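Local coordinates for protein aminoglycoside 6-adenylyltransferase (Bacillus subtilis, PDB 2PBE) that adenylates streptomycin and streptidine at O-6 with ATP, can also guanylate streptomycin with GTP, and so mediates bacterial resistance to streptomycin, at residues Asn185-Val188 with Arg189-Leu193; Met241-Ser244 with Leu245-Tyr249; Pro108-Glu111 with Ala112-Tyr115; Met73-Pro76 with Glu77-Glu80. All blocks are in the same frame, centred on the assembly; numbering follows the deposited sequence.

Interaction 1 of 4, residues Asn185-Val188 with Arg189-Leu193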
loop_
_atom_site.group_PDB
_atom_site.type_symbol
_atom_site.label_atom_id
_atom_site.label_comp_id
_atom_site.label_asym_id
_atom_site.label_seq_id
_atom_site.Cartn_x
_atom_site.Cartn_y
_atom_site.Cartn_z
ATOM N N ASN A 185 -10.611 -13.786 5.470
ATOM C CA ASN A 185 -10.034 -12.565 5.979
ATOM C C ASN A 185 -8.526 -12.537 5.908
ATOM O O ASN A 185 -7.932 -11.508 5.588
ATOM C CB ASN A 185 -10.458 -12.352 7.431
ATOM C CG ASN A 185 -11.937 -12.100 7.568
ATOM O OD1 ASN A 185 -12.521 -12.346 8.620
ATOM N ND2 ASN A 185 -12.557 -11.598 6.505
ATOM N N GLU A 186 -7.890 -13.667 6.181
ATOM C CA GLU A 186 -6.443 -13.672 6.216
ATOM C C GLU A 186 -5.684 -14.000 4.961
ATOM O O GLU A 186 -4.509 -13.671 4.872
ATOM C CB GLU A 186 -5.962 -14.592 7.342
ATOM C CG GLU A 186 -6.510 -14.218 8.713
ATOM C CD GLU A 186 -5.887 -15.031 9.828
ATOM O OE1 GLU A 186 -5.874 -16.278 9.705
ATOM O OE2 GLU A 186 -5.420 -14.426 10.825
ATOM N N ILE A 187 -6.314 -14.635 3.987
ATOM C CA ILE A 187 -5.581 -14.989 2.781
ATOM C C ILE A 187 -6.251 -14.631 1.460
ATOM O O ILE A 187 -5.659 -13.963 0.618
ATOM C CB ILE A 187 -5.243 -16.497 2.802
ATOM C CG1 ILE A 187 -4.383 -16.801 4.040
ATOM C CG2 ILE A 187 -4.499 -16.906 1.529
ATOM C CD1 ILE A 187 -4.340 -18.270 4.432
ATOM N N VAL A 188 -7.485 -15.084 1.287
ATOM C CA VAL A 188 -8.199 -14.832 0.048
ATOM C C VAL A 188 -8.327 -13.359 -0.288
ATOM O O VAL A 188 -7.795 -12.931 -1.306
ATOM C CB VAL A 188 -9.571 -15.494 0.093
ATOM C CG1 VAL A 188 -10.367 -15.163 -1.154
ATOM C CG2 VAL A 188 -9.373 -17.003 0.225
ATOM N N ARG A 189 -9.029 -12.587 0.549
ATOM C CA ARG A 189 -9.193 -11.155 0.307
ATOM C C ARG A 189 -7.847 -10.430 0.238
ATOM O O ARG A 189 -7.672 -9.540 -0.595
ATOM C CB ARG A 189 -10.073 -10.504 1.376
ATOM C CG ARG A 189 -10.452 -9.076 1.028
ATOM C CD ARG A 189 -11.270 -8.393 2.121
ATOM N NE ARG A 189 -12.601 -8.967 2.300
ATOM C CZ ARG A 189 -12.976 -9.666 3.368
ATOM N NH1 ARG A 189 -12.114 -9.885 4.362
ATOM N NH2 ARG A 189 -14.213 -10.135 3.449
ATOM N N PRO A 190 -6.886 -10.782 1.111
ATOM C CA PRO A 190 -5.607 -10.070 1.004
ATOM C C PRO A 190 -4.914 -10.262 -0.348
ATOM O O PRO A 190 -4.164 -9.388 -0.794
ATOM C CB PRO A 190 -4.800 -10.626 2.181
ATOM C CG PRO A 190 -5.866 -10.836 3.218
ATOM C CD PRO A 190 -6.977 -11.482 2.413
ATOM N N ASN A 191 -5.159 -11.388 -1.008
ATOM C CA ASN A 191 -4.529 -11.595 -2.315
ATOM C C ASN A 191 -5.297 -10.826 -3.391
ATOM O O ASN A 191 -4.714 -10.357 -4.354
ATOM C CB ASN A 191 -4.420 -13.082 -2.662
ATOM C CG ASN A 191 -3.157 -13.716 -2.086
ATOM O OD1 ASN A 191 -3.160 -14.264 -0.987
ATOM N ND2 ASN A 191 -2.063 -13.619 -2.824
ATOM N N LEU A 192 -6.602 -10.676 -3.212
ATOM C CA LEU A 192 -7.403 -9.905 -4.147
ATOM C C LEU A 192 -6.833 -8.477 -4.113
ATOM O O LEU A 192 -6.661 -7.831 -5.153
ATOM C CB LEU A 192 -8.867 -9.900 -3.704
ATOM C CG LEU A 192 -9.758 -8.792 -4.276
ATOM C CD1 LEU A 192 -9.789 -8.871 -5.814
ATOM C CD2 LEU A 192 -11.170 -8.934 -3.706
ATOM N N LEU A 193 -6.516 -8.014 -2.905
ATOM C CA LEU A 193 -5.950 -6.690 -2.708
ATOM C C LEU A 193 -4.605 -6.513 -3.394
ATOM O O LEU A 193 -4.327 -5.454 -3.958
ATOM C CB LEU A 193 -5.784 -6.416 -1.225
ATOM C CG LEU A 193 -6.925 -5.815 -0.425
ATOM C CD1 LEU A 193 -6.406 -5.530 0.964
ATOM C CD2 LEU A 193 -7.407 -4.525 -1.071
#
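Arg189 starts away from its backbone N (CG anti, chi1 -170°) and then bends at chi3 (-67°), which lays its guanidinium beside the amide of Asn185, one helical turn earlier. The two side chains run the same way; their flat groups are 29° apart, and the amide carbon CG lies at the guanidinium edge, in its plane. The other feature of the turn is Pro190, in the middle of helix 177-204, where the helix is kinked after a wider, pi-type turn at Asn185-Val188. The proline ring lies among the preceding carbonyls, with CG 3.2 Å from Asn185 O and CD 3.3 Å from Ile187 O. Ordinary bonding resumes at once: Asn191 N gives to Ile187 O (3.1 Å) and, weakly, to Val188 O, while Leu192 N reaches Val188 O at 3.2 Å in the carbonyl plane. Outside the turn, Arg189 NE is bound by Thr232 OG1 and its guanidinium makes a cation-pi contact with Tyr233. A hydroxyl and an aromatic ring thus give the buried cation neutral partners, which probably ease its burial. The nitrogen of Pro190, for its part, has no hydrogen to give, and the turn before it loses one backbone bond.

Interaction 2 of 4, residues Met241-Ser244 with Leu245-Tyr249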
loop_
_atom_site.group_PDB
_atom_site.type_symbol
_atom_site.label_atom_id
_atom_site.label_comp_id
_atom_site.label_asym_id
_atom_site.label_seq_id
_atom_site.Cartn_x
_atom_site.Cartn_y
_atom_site.Cartn_z
HETATM N N MSE A 241 -21.596 -15.553 3.669
HETATM C CA MSE A 241 -20.212 -15.915 3.447
HETATM C C MSE A 241 -19.983 -16.375 2.019
HETATM O O MSE A 241 -18.984 -15.992 1.410
HETATM C CB MSE A 241 -19.799 -17.011 4.422
HETATM C CG MSE A 241 -19.248 -16.472 5.729
HETATM SE SE MSE A 241 -17.657 -15.348 5.434
HETATM C CE MSE A 241 -16.315 -16.741 5.224
ATOM N N TRP A 242 -20.889 -17.189 1.495
ATOM C CA TRP A 242 -20.764 -17.668 0.127
ATOM C C TRP A 242 -20.744 -16.450 -0.782
ATOM O O TRP A 242 -20.001 -16.404 -1.764
ATOM C CB TRP A 242 -21.946 -18.569 -0.250
ATOM C CG TRP A 242 -21.854 -19.992 0.233
ATOM C CD1 TRP A 242 -22.611 -20.578 1.224
ATOM C CD2 TRP A 242 -20.995 -21.016 -0.269
ATOM N NE1 TRP A 242 -22.279 -21.902 1.367
ATOM C CE2 TRP A 242 -21.291 -22.213 0.471
ATOM C CE3 TRP A 242 -20.000 -21.055 -1.271
ATOM C CZ2 TRP A 242 -20.624 -23.443 0.241
ATOM C CZ3 TRP A 242 -19.325 -22.284 -1.512
ATOM C CH2 TRP A 242 -19.650 -23.469 -0.744
ATOM N N LYS A 243 -21.578 -15.470 -0.437
ATOM C CA LYS A 243 -21.684 -14.234 -1.198
ATOM C C LYS A 243 -20.344 -13.492 -1.169
ATOM O O LYS A 243 -19.812 -13.125 -2.216
ATOM C CB LYS A 243 -22.816 -13.383 -0.605
ATOM C CG LYS A 243 -23.145 -12.103 -1.376
ATOM C CD LYS A 243 -24.479 -11.480 -0.945
ATOM C CE LYS A 243 -24.514 -11.022 0.509
ATOM N NZ LYS A 243 -25.802 -10.297 0.794
ATOM N N SER A 244 -19.789 -13.292 0.016
ATOM C CA SER A 244 -18.508 -12.609 0.142
ATOM C C SER A 244 -17.456 -13.299 -0.723
ATOM O O SER A 244 -16.707 -12.641 -1.430
ATOM C CB SER A 244 -18.038 -12.617 1.595
ATOM O OG SER A 244 -18.784 -11.710 2.387
ATOM N N LEU A 245 -17.414 -14.628 -0.658
ATOM C CA LEU A 245 -16.442 -15.421 -1.420
ATOM C C LEU A 245 -16.619 -15.290 -2.916
ATOM O O LEU A 245 -15.651 -15.084 -3.651
ATOM C CB LEU A 245 -16.546 -16.899 -1.034
ATOM C CG LEU A 245 -15.577 -17.803 -1.805
ATOM C CD1 LEU A 245 -14.140 -17.515 -1.396
ATOM C CD2 LEU A 245 -15.930 -19.249 -1.524
ATOM N N PHE A 246 -17.854 -15.442 -3.377
ATOM C CA PHE A 246 -18.098 -15.318 -4.803
ATOM C C PHE A 246 -17.775 -13.912 -5.271
ATOM O O PHE A 246 -17.343 -13.727 -6.406
ATOM C CB PHE A 246 -19.538 -15.669 -5.156
ATOM C CG PHE A 246 -19.891 -17.113 -4.914
ATOM C CD1 PHE A 246 -18.925 -18.138 -5.043
ATOM C CD2 PHE A 246 -21.213 -17.467 -4.607
ATOM C CE1 PHE A 246 -19.287 -19.508 -4.866
ATOM C CE2 PHE A 246 -21.597 -18.823 -4.427
ATOM C CZ PHE A 246 -20.630 -19.846 -4.556
ATOM N N THR A 247 -17.982 -12.935 -4.395
ATOM C CA THR A 247 -17.691 -11.544 -4.732
ATOM C C THR A 247 -16.179 -11.398 -4.957
ATOM O O THR A 247 -15.762 -10.736 -5.899
ATOM C CB THR A 247 -18.227 -10.587 -3.627
ATOM O OG1 THR A 247 -19.659 -10.657 -3.616
ATOM C CG2 THR A 247 -17.796 -9.126 -3.874
ATOM N N CYS A 248 -15.373 -12.027 -4.105
ATOM C CA CYS A 248 -13.923 -12.002 -4.263
ATOM C C CYS A 248 -13.568 -12.677 -5.591
ATOM O O CYS A 248 -12.647 -12.255 -6.292
ATOM C CB CYS A 248 -13.250 -12.741 -3.117
ATOM S SG CYS A 248 -13.456 -11.916 -1.517
ATOM N N TYR A 249 -14.306 -13.728 -5.932
ATOM C CA TYR A 249 -14.100 -14.449 -7.191
ATOM C C TYR A 249 -14.242 -13.493 -8.362
ATOM O O TYR A 249 -13.332 -13.347 -9.187
ATOM C CB TYR A 249 -15.142 -15.573 -7.359
ATOM C CG TYR A 249 -14.794 -16.876 -6.677
ATOM C CD1 TYR A 249 -13.857 -16.909 -5.609
ATOM C CD2 TYR A 249 -15.387 -18.097 -7.090
ATOM C CE1 TYR A 249 -13.516 -18.111 -4.974
ATOM C CE2 TYR A 249 -15.044 -19.336 -6.455
ATOM C CZ TYR A 249 -14.103 -19.327 -5.393
ATOM O OH TYR A 249 -13.735 -20.500 -4.764
#
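Phe246 lies one turn beyond Trp242, and the two rings form the close-packed side of this helical segment. CE3 of Trp242 comes to 3.6 Å from CZ of Phe246. The ring planes are inclined at 35° with centroids 5.7 Å apart, an oblique meeting. Since CG of Phe246 stands anti to its own carbonyl carbon (chi1 -66°), the ring folds back along the helix and one of its faces lies against Trp242 O. That same oxygen accepts Phe246 N at 2.9 Å, in a nearly straight bond of 167°. Leu245 adds a looser apolar touch to the indole through CD2. Ser244, also buried, has its OG hydrogen-bonded to Ser234 OG.

The flank of Lys243 and Thr247 is polar and more open. Lys243 is exposed there, and its NZ is held by a salt bridge to Glu240. Lys243 O takes two donors from the partly exposed Thr247, the backbone N at 2.9 Å and OG1 at 2.8 Å; the hydroxyl approaches from above the carbonyl plane, as is common for threonine within a helix.

Within the fold this is the early part of helix 238-263. Tyr282 of helix 270-283 meets both aromatic rings edge-to-face, Met241, modelled as selenomethionine, packs on helix 177-204, and Trp242 rests on Val169 and Leu172 of helix 151-173.

Interaction 3 of 4, residues Pro108-Glu111 with Ala112-Tyr115; sequences PIRE and AEDY
Ala112 and Ile109 are joined by a backbone bond across the turn, Ala112 N giving to Ile109 O at 3.2 Å from well above the carbonyl plane (57°), as the 3-10 curl of Ile109-Arg110 runs into helix 112-117. The helix proper begins with Tyr115 N bound to Glu111 O at 3.1 Å, Glu111 being the N-cap residue. A water also bridges the segments, donating to Arg110 O at 2.9 Å and accepting from Asp114 N. Glu113 bends at chi2 (80°), which folds its carboxylate back against Arg110 O; OE2 is modelled 2.8 Å from that oxygen, a doubtful approach of two acceptors without a hydrogen bond. The Arg110 and Glu113 side chains cross, with OE2 4.5 Å from NE, beyond a salt bridge.

In the next shell Phe50 of strand 45-51 underlies the turn. It touches Ile109 and Ala112, and its ring meets that of Tyr115 edge-to-face. Backbone bonds between Ile109 and Val51 tie the turn to the sheet, and Glu111 leans on Asn88 and Trp89. The start of this short helix may modestly favour the negative charges of Glu111, Glu113 and Asp114, whereas their mutual proximity and the carbonyls near Glu113 would work against it.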
loop_
_atom_site.group_PDB
_atom_site.type_symbol
_atom_site.label_atom_id
_atom_site.label_comp_id
_atom_site.label_asym_id
_atom_site.label_seq_id
_atom_site.Cartn_x
_atom_site.Cartn_y
_atom_site.Cartn_z
ATOM N N PRO A 108 18.167 14.811 -1.448
ATOM C CA PRO A 108 18.169 14.869 -2.914
ATOM C C PRO A 108 18.003 13.443 -3.466
ATOM O O PRO A 108 18.652 12.507 -2.993
ATOM C CB PRO A 108 19.530 15.458 -3.229
ATOM C CG PRO A 108 19.788 16.340 -2.054
ATOM C CD PRO A 108 19.361 15.481 -0.898
ATOM N N ILE A 109 17.131 13.280 -4.454
ATOM C CA ILE A 109 16.862 11.975 -5.035
ATOM C C ILE A 109 18.113 11.278 -5.548
ATOM O O ILE A 109 18.225 10.050 -5.487
ATOM C CB ILE A 109 15.838 12.098 -6.176
ATOM C CG1 ILE A 109 15.486 10.719 -6.712
ATOM C CG2 ILE A 109 16.398 12.945 -7.300
ATOM C CD1 ILE A 109 14.867 9.817 -5.679
ATOM N N ARG A 110 19.051 12.068 -6.049
ATOM C CA ARG A 110 20.293 11.536 -6.571
ATOM C C ARG A 110 21.092 10.767 -5.511
ATOM O O ARG A 110 21.953 9.960 -5.851
ATOM C CB ARG A 110 21.140 12.687 -7.142
ATOM C CG ARG A 110 22.546 12.289 -7.605
ATOM C CD ARG A 110 22.535 11.126 -8.619
ATOM N NE ARG A 110 23.823 10.989 -9.300
ATOM C CZ ARG A 110 24.280 11.853 -10.203
ATOM N NH1 ARG A 110 23.553 12.910 -10.541
ATOM N NH2 ARG A 110 25.475 11.673 -10.754
ATOM N N GLU A 111 20.792 10.991 -4.232
ATOM C CA GLU A 111 21.536 10.354 -3.142
ATOM C C GLU A 111 20.852 9.165 -2.479
ATOM O O GLU A 111 21.243 8.749 -1.384
ATOM C CB GLU A 111 21.869 11.401 -2.074
ATOM C CG GLU A 111 22.411 12.698 -2.676
ATOM C CD GLU A 111 23.014 13.616 -1.645
ATOM O OE1 GLU A 111 23.753 13.100 -0.789
ATOM O OE2 GLU A 111 22.777 14.843 -1.684
ATOM N N ALA A 112 19.834 8.627 -3.144
ATOM C CA ALA A 112 19.081 7.492 -2.630
ATOM C C ALA A 112 19.949 6.247 -2.560
ATOM O O ALA A 112 19.997 5.565 -1.534
ATOM C CB ALA A 112 17.863 7.228 -3.521
ATOM N N GLU A 113 20.623 5.951 -3.666
ATOM C CA GLU A 113 21.519 4.814 -3.776
ATOM C C GLU A 113 22.514 4.788 -2.616
ATOM O O GLU A 113 22.610 3.794 -1.909
ATOM C CB GLU A 113 22.278 4.881 -5.108
ATOM C CG GLU A 113 21.431 5.245 -6.335
ATOM C CD GLU A 113 21.152 6.755 -6.461
ATOM O OE1 GLU A 113 20.155 7.245 -5.884
ATOM O OE2 GLU A 113 21.953 7.455 -7.136
ATOM N N ASP A 114 23.235 5.899 -2.432
ATOM C CA ASP A 114 24.223 6.007 -1.359
ATOM C C ASP A 114 23.523 5.688 -0.049
ATOM O O ASP A 114 23.990 4.870 0.741
ATOM C CB ASP A 114 24.808 7.430 -1.247
ATOM C CG ASP A 114 25.616 7.858 -2.468
ATOM O OD1 ASP A 114 26.460 7.053 -2.931
ATOM O OD2 ASP A 114 25.435 9.007 -2.952
ATOM N N TYR A 115 22.395 6.360 0.156
ATOM C CA TYR A 115 21.573 6.213 1.358
ATOM C C TYR A 115 21.220 4.766 1.660
ATOM O O TYR A 115 21.525 4.275 2.755
ATOM C CB TYR A 115 20.284 7.004 1.183
ATOM C CG TYR A 115 19.394 7.018 2.412
ATOM C CD1 TYR A 115 19.469 8.076 3.357
ATOM C CD2 TYR A 115 18.426 5.996 2.618
ATOM C CE1 TYR A 115 18.578 8.127 4.476
ATOM C CE2 TYR A 115 17.548 6.025 3.729
ATOM C CZ TYR A 115 17.613 7.088 4.646
ATOM O OH TYR A 115 16.675 7.116 5.657
HETATM O O HOH W 1 23.057 7.752 -4.284
#

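Interaction 4 of 4, residues Met73-Pro76 with Glu77-Glu80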
loop_
_atom_site.group_PDB
_atom_site.type_symbol
_atom_site.label_atom_id
_atom_site.label_comp_id
_atom_site.label_asym_id
_atom_site.label_seq_id
_atom_site.Cartn_x
_atom_site.Cartn_y
_atom_site.Cartn_z
HETATM N N MSE A 73 8.139 25.371 15.098
HETATM C CA MSE A 73 8.919 24.592 14.159
HETATM C C MSE A 73 10.382 24.976 14.179
HETATM O O MSE A 73 10.726 26.114 14.481
HETATM C CB MSE A 73 8.331 24.816 12.772
HETATM C CG MSE A 73 9.116 24.234 11.632
HETATM SE SE MSE A 73 8.284 24.772 9.965
HETATM C CE MSE A 73 9.272 26.390 9.568
ATOM N N GLN A 74 11.242 24.012 13.838
ATOM C CA GLN A 74 12.680 24.246 13.786
ATOM C C GLN A 74 13.234 23.756 12.448
ATOM O O GLN A 74 12.850 22.680 11.969
ATOM C CB GLN A 74 13.388 23.531 14.948
ATOM C CG GLN A 74 14.916 23.690 14.959
ATOM C CD GLN A 74 15.577 23.068 16.186
ATOM O OE1 GLN A 74 15.296 23.459 17.330
ATOM N NE2 GLN A 74 16.457 22.088 15.958
ATOM N N LYS A 75 14.096 24.558 11.830
ATOM C CA LYS A 75 14.726 24.187 10.563
ATOM C C LYS A 75 16.226 24.154 10.881
ATOM O O LYS A 75 16.920 25.163 10.760
ATOM C CB LYS A 75 14.396 25.199 9.469
ATOM C CG LYS A 75 12.914 25.255 9.132
ATOM C CD LYS A 75 12.593 26.129 7.927
ATOM C CE LYS A 75 12.609 27.611 8.241
ATOM N NZ LYS A 75 12.524 28.448 6.996
ATOM N N PRO A 76 16.736 22.976 11.301
ATOM C CA PRO A 76 18.135 22.728 11.669
ATOM C C PRO A 76 19.230 23.126 10.683
ATOM O O PRO A 76 20.358 23.414 11.095
ATOM C CB PRO A 76 18.153 21.228 11.945
ATOM C CG PRO A 76 16.788 20.958 12.424
ATOM C CD PRO A 76 15.969 21.723 11.431
ATOM N N GLU A 77 18.923 23.137 9.395
ATOM C CA GLU A 77 19.932 23.496 8.420
ATOM C C GLU A 77 19.754 24.915 7.913
ATOM O O GLU A 77 20.364 25.314 6.916
ATOM C CB GLU A 77 19.924 22.487 7.270
ATOM C CG GLU A 77 20.344 21.064 7.686
ATOM C CD GLU A 77 19.306 20.360 8.576
ATOM O OE1 GLU A 77 18.096 20.416 8.244
ATOM O OE2 GLU A 77 19.694 19.741 9.601
ATOM N N ASP A 78 18.923 25.689 8.608
ATOM C CA ASP A 78 18.678 27.071 8.219
ATOM C C ASP A 78 18.727 27.974 9.433
ATOM O O ASP A 78 17.898 28.861 9.595
ATOM C CB ASP A 78 17.326 27.195 7.513
ATOM C CG ASP A 78 17.132 28.550 6.846
ATOM O OD1 ASP A 78 18.103 29.086 6.274
ATOM O OD2 ASP A 78 15.998 29.072 6.893
HETATM N N MSE A 79 19.708 27.752 10.296
HETATM C CA MSE A 79 19.836 28.576 11.484
HETATM C C MSE A 79 21.188 29.269 11.503
HETATM O O MSE A 79 22.186 28.732 10.996
HETATM C CB MSE A 79 19.665 27.719 12.722
HETATM C CG MSE A 79 18.382 26.918 12.700
HETATM SE SE MSE A 79 18.002 26.016 14.367
HETATM C CE MSE A 79 19.380 24.657 14.339
ATOM N N GLU A 80 21.217 30.471 12.062
ATOM C CA GLU A 80 22.456 31.228 12.146
ATOM C C GLU A 80 23.291 30.784 13.346
ATOM O O GLU A 80 24.504 30.611 13.237
ATOM C CB GLU A 80 22.157 32.732 12.239
ATOM C CG GLU A 80 23.392 33.609 12.441
ATOM C CD GLU A 80 23.139 35.088 12.166
ATOM O OE1 GLU A 80 22.228 35.671 12.785
ATOM O OE2 GLU A 80 23.859 35.667 11.322
HETATM O O HOH W 2 14.634 28.292 4.513
HETATM O O HOH W 3 21.655 25.661 10.376
#
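Lys75 and Asp78 close a type I beta turn twice, once through the backbone and once through their side chains. Asp78 N gives to Lys75 O at 3.0 Å, approaching from above the carbonyl plane. The side chains lie alongside each other and point the same way, so that Lys75 NZ forms a rather long salt bridge of 3.5 Å with Asp78 OD2. A water joins the same pair: it donates to OD2 at 2.9 Å, and NZ reaches it only weakly. The ammonium's stronger partner is Asp61, which leaves the lysine between two carboxylates. A second water accepts Met79 N at 2.9 Å and lies 2.7 Å from Pro76 O, linking the two backbone groups across the turn. Glu77 bends at chi2 (70°) and folds back over Pro76, while its OE1 is bound by Ser91 OG of the adjacent strand 90-96. On the apolar side the selenomethionine Met79 crosses Gln74 at about a right angle, with SE 3.9 Å from CG, and its CE sits 3.5 Å from Pro76 CA. With two acidic partners for one lysine and waters bridging both side chains and backbone, solvent is part of the polar network of this surface turn.

Overall arrangement
Along the chain the order is interaction 4, interaction 3, interaction 1, interaction 2, and the fold divides them into two pairs. Interactions 4 and 3, their centres about 22 Å apart, sit at the ends of strands 70-74 and 101-108 in the mixed sheet, consistent with the nucleotidyltransferase family, the former strand being at the sheet's edge. Interactions 1 and 2 belong to the helical part of the chain, on helices 177-204 and 238-263; their centres are about 12 Å apart and they touch, with Val188 and Leu192 packing on Cys248. Between the pairs, centres stand about 35 to 55 Å apart on opposite sides of the chain's centre, so the surface turns and the helix packing are distinct elements of one elongated molecule.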